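Local coordinates for protein Ral guanine nucleotide dissociation stimulator-like 2 (Mus musculus, PDB 4JGW) that probably acts as a guanine nucleotide exchange factor for small G proteins, associates in vitro with GTP-bound Rap1A and H-Ras, and binds SH3 domain-containing proteins, at residues V60-L63 / R67-G70; W17-D22 / S47-R52. All coordinates share one frame; numbering follows the deposited sequence.

Interaction 1: V60-L63 / R67-G70; sequences VRHL and RTAG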
# COMPACT_ATOMS: atom_id res chain seq x y z
N VAL A 60 -21.30 13.36 0.45
CA VAL A 60 -21.65 13.20 1.86
C VAL A 60 -23.13 12.82 2.05
O VAL A 60 -23.46 12.04 2.94
CB VAL A 60 -21.28 14.47 2.68
CG1 VAL A 60 -21.83 14.40 4.10
CG2 VAL A 60 -19.76 14.65 2.71
N ARG A 61 -24.01 13.38 1.21
CA ARG A 61 -25.43 13.01 1.21
C ARG A 61 -25.60 11.52 0.90
O ARG A 61 -26.35 10.82 1.58
CB ARG A 61 -26.24 13.85 0.22
CG ARG A 61 -26.51 15.28 0.67
CD ARG A 61 -27.62 15.95 -0.16
NE ARG A 61 -27.21 16.23 -1.53
CZ ARG A 61 -26.60 17.34 -1.93
NH1 ARG A 61 -26.32 18.31 -1.07
NH2 ARG A 61 -26.27 17.50 -3.21
N HIS A 62 -24.89 11.06 -0.13
CA HIS A 62 -24.88 9.65 -0.52
C HIS A 62 -24.22 8.79 0.57
O HIS A 62 -24.66 7.67 0.83
CB HIS A 62 -24.16 9.50 -1.87
CG HIS A 62 -24.25 8.13 -2.47
ND1 HIS A 62 -25.45 7.52 -2.77
CD2 HIS A 62 -23.28 7.27 -2.85
CE1 HIS A 62 -25.21 6.34 -3.30
NE2 HIS A 62 -23.91 6.16 -3.36
N LEU A 63 -23.18 9.33 1.20
CA LEU A 63 -22.47 8.65 2.30
C LEU A 63 -23.42 8.31 3.45
O LEU A 63 -23.36 7.21 4.01
CB LEU A 63 -21.34 9.54 2.83
CG LEU A 63 -19.97 9.00 3.28
CD1 LEU A 63 -19.40 9.90 4.38
CD2 LEU A 63 -19.99 7.55 3.73
N ARG A 67 -29.59 3.59 2.34
CA ARG A 67 -29.70 2.66 1.21
C ARG A 67 -28.36 2.39 0.52
O ARG A 67 -28.21 1.37 -0.17
CB ARG A 67 -30.69 3.21 0.17
CG ARG A 67 -32.10 3.44 0.70
CD ARG A 67 -32.98 4.09 -0.37
NE ARG A 67 -34.30 4.46 0.16
CZ ARG A 67 -35.35 3.64 0.21
NH1 ARG A 67 -35.26 2.39 -0.23
NH2 ARG A 67 -36.50 4.08 0.70
N THR A 68 -27.41 3.30 0.69
CA THR A 68 -26.12 3.24 -0.00
C THR A 68 -25.34 1.94 0.25
O THR A 68 -24.72 1.41 -0.67
CB THR A 68 -25.26 4.48 0.33
OG1 THR A 68 -25.94 5.66 -0.14
CG2 THR A 68 -23.88 4.41 -0.32
N ALA A 69 -25.39 1.44 1.48
CA ALA A 69 -24.68 0.21 1.85
C ALA A 69 -25.14 -0.99 1.03
O ALA A 69 -24.34 -1.86 0.69
CB ALA A 69 -24.83 -0.06 3.34
N GLY A 70 -26.43 -1.02 0.69
CA GLY A 70 -27.00 -2.11 -0.11
C GLY A 70 -26.96 -1.88 -1.61
O GLY A 70 -26.84 -2.84 -2.38

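Interaction 2: W17-D22 / S47-R52; sequences WDEEED and SSRRLR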
# COMPACT_ATOMS: atom_id res chain seq x y z
N TRP A 17 -29.32 2.37 -16.87
CA TRP A 17 -29.61 3.77 -17.20
C TRP A 17 -29.01 4.74 -16.18
O TRP A 17 -28.64 4.35 -15.07
CB TRP A 17 -31.12 4.00 -17.36
CG TRP A 17 -31.91 3.93 -16.08
CD1 TRP A 17 -32.23 4.97 -15.26
CD2 TRP A 17 -32.51 2.77 -15.49
NE1 TRP A 17 -32.97 4.53 -14.19
CE2 TRP A 17 -33.15 3.18 -14.31
CE3 TRP A 17 -32.55 1.41 -15.85
CZ2 TRP A 17 -33.84 2.29 -13.47
CZ3 TRP A 17 -33.23 0.52 -15.02
CH2 TRP A 17 -33.87 0.97 -13.85
N ASP A 18 -28.93 6.01 -16.57
CA ASP A 18 -28.37 7.05 -15.70
C ASP A 18 -29.44 7.99 -15.16
O ASP A 18 -30.41 8.31 -15.84
CB ASP A 18 -27.30 7.85 -16.44
CG ASP A 18 -26.01 7.06 -16.66
OD1 ASP A 18 -25.84 5.99 -16.05
OD2 ASP A 18 -25.16 7.53 -17.44
N GLU A 19 -29.25 8.41 -13.91
CA GLU A 19 -30.17 9.33 -13.23
C GLU A 19 -29.41 10.51 -12.63
O GLU A 19 -28.30 10.34 -12.12
CB GLU A 19 -30.96 8.61 -12.14
CG GLU A 19 -31.98 7.60 -12.66
CD GLU A 19 -32.78 6.93 -11.55
OE1 GLU A 19 -32.77 7.43 -10.40
OE2 GLU A 19 -33.42 5.89 -11.83
N GLU A 20 -30.01 11.69 -12.70
CA GLU A 20 -29.40 12.91 -12.18
C GLU A 20 -30.07 13.35 -10.88
O GLU A 20 -31.29 13.27 -10.74
CB GLU A 20 -29.47 14.04 -13.21
CG GLU A 20 -28.79 13.75 -14.56
CD GLU A 20 -27.27 13.66 -14.48
OE1 GLU A 20 -26.67 14.27 -13.56
OE2 GLU A 20 -26.68 12.99 -15.34
N GLU A 21 -29.25 13.81 -9.94
CA GLU A 21 -29.75 14.40 -8.69
C GLU A 21 -29.11 15.76 -8.44
O GLU A 21 -28.20 16.16 -9.18
CB GLU A 21 -29.51 13.45 -7.50
CG GLU A 21 -30.49 12.29 -7.43
CD GLU A 21 -30.44 11.52 -6.11
OE1 GLU A 21 -29.64 11.89 -5.21
OE2 GLU A 21 -31.21 10.55 -5.98
N ASP A 22 -29.58 16.46 -7.41
CA ASP A 22 -29.14 17.83 -7.09
C ASP A 22 -27.75 18.17 -7.63
O ASP A 22 -27.61 19.01 -8.52
CB ASP A 22 -29.23 18.09 -5.58
CG ASP A 22 -28.92 19.53 -5.20
OD1 ASP A 22 -29.19 20.45 -6.00
OD2 ASP A 22 -28.42 19.75 -4.07
N SER A 47 -30.66 -5.12 -7.98
CA SER A 47 -30.32 -3.78 -8.46
C SER A 47 -29.15 -3.14 -7.71
O SER A 47 -28.80 -3.55 -6.60
CB SER A 47 -31.54 -2.86 -8.44
OG SER A 47 -31.94 -2.56 -7.11
N SER A 48 -28.55 -2.14 -8.35
CA SER A 48 -27.57 -1.27 -7.71
C SER A 48 -27.75 0.14 -8.25
O SER A 48 -27.99 0.33 -9.44
CB SER A 48 -26.15 -1.76 -7.97
OG SER A 48 -25.82 -1.69 -9.34
N ARG A 49 -27.65 1.13 -7.35
CA ARG A 49 -27.65 2.53 -7.74
C ARG A 49 -26.36 3.17 -7.22
O ARG A 49 -26.26 3.52 -6.04
CB ARG A 49 -28.90 3.25 -7.21
CG ARG A 49 -29.01 4.71 -7.64
CD ARG A 49 -30.29 5.37 -7.14
NE ARG A 49 -30.33 6.77 -7.56
CZ ARG A 49 -31.43 7.53 -7.57
NH1 ARG A 49 -32.60 7.05 -7.18
NH2 ARG A 49 -31.34 8.79 -7.99
N ARG A 50 -25.38 3.31 -8.11
CA ARG A 50 -24.04 3.73 -7.71
C ARG A 50 -23.69 5.14 -8.17
O ARG A 50 -23.87 5.48 -9.34
CB ARG A 50 -22.99 2.74 -8.22
CG ARG A 50 -23.25 1.29 -7.81
CD ARG A 50 -22.02 0.44 -8.02
NE ARG A 50 -22.28 -0.96 -7.72
CZ ARG A 50 -22.59 -1.89 -8.63
NH1 ARG A 50 -22.68 -1.57 -9.91
NH2 ARG A 50 -22.80 -3.14 -8.24
N LEU A 51 -23.19 5.95 -7.24
CA LEU A 51 -22.75 7.31 -7.55
C LEU A 51 -21.54 7.27 -8.47
O LEU A 51 -20.56 6.58 -8.20
CB LEU A 51 -22.45 8.10 -6.27
CG LEU A 51 -22.23 9.62 -6.40
CD1 LEU A 51 -22.63 10.37 -5.13
CD2 LEU A 51 -20.79 9.96 -6.79
N ARG A 52 -21.62 8.02 -9.57
CA ARG A 52 -20.56 8.09 -10.57
C ARG A 52 -19.72 9.36 -10.42
O ARG A 52 -18.49 9.32 -10.52
CB ARG A 52 -21.16 8.03 -11.98
CG ARG A 52 -21.61 6.65 -12.41
CD ARG A 52 -20.45 5.86 -13.01
NE ARG A 52 -20.91 4.84 -13.95
CZ ARG A 52 -21.21 5.08 -15.23
NH1 ARG A 52 -21.10 6.30 -15.73
NH2 ARG A 52 -21.62 4.08 -16.00

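Interaction 1: V60-L63 / R67-G70
Thr-68 meets His-62 with both branches of its side chain, one on the histidine backbone and one on the ring. Its hydroxyl OG1 donates to His-62 O at 2.6 Å, a short bond whose C=O...donor angle is 144°, with the donor tilted slightly from the carbonyl plane. The methyl does the other half of the work: CG2 lies over the imidazole face, 3.8 Å from the ring centroid, in a CH-pi contact, and its nearest ring atom is His-62 NE2 at 3.5 Å. Because OG1 is anti to the carbonyl carbon of Thr-68 (chi1 -63°) while CG2 is anti to the backbone N, the two branches diverge from CB and can reach carbonyl and ring at once. OG1 also hangs 3.2 Å above the plane of the His-62 ring, offset toward its rim, with His-62 ND1 3.3 Å away.

The pair joins the last turn of helix 56-63 to the short helix 68-71 in the N-terminal Ras-GEF region (the REM domain), bridging the three non-helical residues that link the two segments. A carbonyl near the C-terminal end of the first helix is thus taken up by a side chain from the second.

On the histidine, CG stands anti to the backbone N (chi1 -172°), which puts the ring beside its own carbonyl, with one face turned to Thr-68. Asp-72 then receives a hydrogen bond from NE2 and helps to fix the ring's rotation, while Phe-75 and Phe-26 meet the ring edge-to-face. Both residues are buried, and Thr-68 also touches Phe-75 of helix 75-82.

Interaction 2: W17-D22 / S47-R52
Glu-19 and Arg-49 face each other across a gap one strand wide: their CA atoms are 9.1 Å apart, and no hydrogen bond joins the two segments. The segments run in the same direction because each is antiparallel to strand 24-33, which lies between them, so contact is left to long side chains reaching over the middle strand.

Arg-49 does most of the reaching. With CG anti to the backbone N (chi1 -177°) and the chain fully extended to NE, its guanidinium arrives at two glutamates, which sit two residues apart on the strand and both direct their side chains toward segment 47-52. Glu-21 OE2 forms a salt bridge with Arg-49 NH2 at 2.7 Å, the carboxylate steeply inclined to the guanidinium. Glu-19 comes in differently: OE1 sits over one face, 2.9 Å above the guanidinium plane and 3.1 Å from Arg-49 NH2, with the two flat groups 78° apart. No N-H points at it, and this salt bridge rests on charge alone. The other oxygen is used within its own strand, where Trp-17 NE1 donates to the anti lone pair of Glu-19 OE2 at 2.8 Å, nearly straight at 160° and in the indole plane; that bond helps to set the carboxylate. Asp-18 OD2 and Arg-52 NH1, 4.6 Å apart, are opposite charges too distant for a salt bridge.

Phe-26 of the intervening strand adds a cation-pi contact to Arg-49. On the same face of strand 46-54 as Arg-49, Leu-51 packs on Leu-59 and His-62 of helix 56-63, and it also touches Phe-416 of helix 416-436.

From the N terminus, strand 11-21 turns into strand 24-33, and after a long loop strand 46-54 returns; interaction 2 closes this excursion by joining the first and third strands over the second. The chain passes straight into helix 56-63, whose end interaction 1 ties to helix 68-71 across a short turn. The two contacts are therefore in series, neither nested nor crossed, with centres about 12 Å apart. They also touch: His-62 CD2 packs on Leu-51 CB at 3.6 Å, Asp-72 OD2 bonds to both His-62 NE2 and Leu-51 N, and Asp-22 makes a weak ion pair with Arg-61. Through Leu-51, His-62 and Asp-72 the third strand is packed against the two short helices that follow it.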